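PDB 3CKY: 2-hydroxymethyl glutarate dehydrogenase from Eubacterium barkeri, which catalyses the NAD-dependent interconversion of 2-formylglutarate and (S)-2-hydroxymethylglutarate in the fermentation of nicotinate. Local coordinates for the interface of chains A and B. Sequence-based numbering; all coordinates share one arbitrary frame. Chains: chain A/B, 2-hydroxymethyl glutarate dehydrogenase.

The interface of chains A and B. Residues chain A 162, 164, 169, 173; chain B 200, 204, 208.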
loop_
_atom_site.group_PDB
_atom_site.type_symbol
_atom_site.label_atom_id
_atom_site.label_comp_id
_atom_site.label_asym_id
_atom_site.label_seq_id
_atom_site.Cartn_x
_atom_site.Cartn_y
_atom_site.Cartn_z
ATOM N N TYR A 162 7.425 -33.412 4.412
ATOM C CA TYR A 162 6.858 -33.124 3.101
ATOM C C TYR A 162 7.939 -32.868 2.060
ATOM O O TYR A 162 8.850 -32.047 2.277
ATOM C CB TYR A 162 5.958 -31.904 3.167
ATOM C CG TYR A 162 4.690 -32.115 3.943
ATOM C CD1 TYR A 162 3.557 -32.632 3.325
ATOM C CD2 TYR A 162 4.610 -31.776 5.292
ATOM C CE1 TYR A 162 2.382 -32.814 4.029
ATOM C CE2 TYR A 162 3.435 -31.950 6.009
ATOM C CZ TYR A 162 2.327 -32.473 5.376
ATOM O OH TYR A 162 1.143 -32.656 6.070
ATOM N N VAL A 164 7.929 -31.019 -0.849
ATOM C CA VAL A 164 7.003 -30.000 -1.352
ATOM C C VAL A 164 7.310 -29.575 -2.780
ATOM O O VAL A 164 6.472 -28.960 -3.441
ATOM C CB VAL A 164 6.973 -28.743 -0.427
ATOM C CG1 VAL A 164 6.605 -29.144 0.995
ATOM C CG2 VAL A 164 8.318 -28.012 -0.445
ATOM N N ALA A 169 11.367 -24.803 -2.634
ATOM C CA ALA A 169 9.917 -25.008 -2.363
ATOM C C ALA A 169 9.555 -25.110 -0.880
ATOM O O ALA A 169 8.470 -24.659 -0.482
ATOM C CB ALA A 169 9.381 -26.225 -3.124
ATOM N N VAL A 173 6.933 -22.516 0.859
ATOM C CA VAL A 173 5.637 -22.853 1.448
ATOM C C VAL A 173 5.540 -22.249 2.836
ATOM O O VAL A 173 4.483 -21.764 3.239
ATOM C CB VAL A 173 5.346 -24.401 1.435
ATOM C CG1 VAL A 173 6.167 -25.149 2.503
ATOM C CG2 VAL A 173 3.835 -24.663 1.582
ATOM N N LEU B 200 5.324 -24.229 -6.167
ATOM C CA LEU B 200 4.398 -25.032 -5.369
ATOM C C LEU B 200 3.151 -25.381 -6.172
ATOM O O LEU B 200 2.609 -24.536 -6.885
ATOM C CB LEU B 200 3.988 -24.280 -4.098
ATOM C CG LEU B 200 5.124 -23.931 -3.134
ATOM C CD1 LEU B 200 4.592 -23.033 -2.025
ATOM C CD2 LEU B 200 5.774 -25.207 -2.578
ATOM N N THR B 204 -0.370 -28.861 -2.746
ATOM C CA THR B 204 0.613 -28.856 -1.679
ATOM C C THR B 204 0.369 -27.714 -0.708
ATOM O O THR B 204 0.467 -27.891 0.503
ATOM C CB THR B 204 2.042 -28.716 -2.240
ATOM O OG1 THR B 204 2.303 -29.798 -3.139
ATOM C CG2 THR B 204 3.072 -28.715 -1.104
ATOM N N ILE B 208 -0.528 -28.191 3.252
ATOM C CA ILE B 208 0.351 -27.648 4.293
ATOM C C ILE B 208 -0.299 -26.479 5.026
ATOM O O ILE B 208 -0.336 -26.479 6.255
ATOM C CB ILE B 208 1.757 -27.240 3.745
ATOM C CG1 ILE B 208 2.607 -28.485 3.451
ATOM C CG2 ILE B 208 2.515 -26.412 4.762
ATOM C CD1 ILE B 208 2.040 -29.402 2.437
HETATM O O HOH W 1 4.245 -28.802 -4.595
#
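This is a mainly apolar patch of the two-fold symmetric interface between two identical subunits, and it helps hold the homotetramer of this beta-hydroxyacid dehydrogenase together. In this family a Rossmann-fold NAD-binding domain is joined by a long helix, here 169-197, to a helical domain. Helix 202-210 of chain B and the loop ahead of it pack against strand 161-165 and the start of the long helix of chain A. B:Leu200 inserts its forked end against the first turns of that helix. B:Leu200 CD1 rests on the backbone, 3.6 Å from A:Val173 CA. The other branch, B:Leu200 CD2, lies 3.8 Å from the A:Ala169 CB methyl. An alanine here, lacking both CD methyls, would probably leave a gap beside A:Ala169 and A:Val173. A:Val173 CG2, anti to its own N, points to B:Ile208 and meets CG2 of B:Ile208 at 3.9 Å; the two side chains run nearly perpendicular. At its far end B:Ile208 lays CD1 over one face of the A:Tyr162 ring, in a CH-pi contact. The B:Ile208 CD1 methyl sits 3.6 Å above the plane of the A:Tyr162 ring, shifted toward the CD1-CE1 rim. CG1 of B:Ile208 stands anti to the carbonyl carbon (chi1 -74°) and carries CD1 to the ring, which leaves CG2, anti to N, to face A:Val173. Between these contacts, the B:Thr204 methyl CG2 packs on A:Val164 CB at 4.0 Å. The hydroxyl of B:Thr204 serves a polar link: water 1 lies 2.6 Å from B:Thr204 OG1 and also contacts the A:Val164 carbonyl oxygen, bridging the chains. A:Lys174, the family's active-site lysine, directly follows A:Val173 on the long helix and lies about 7 Å from the centre of the patch.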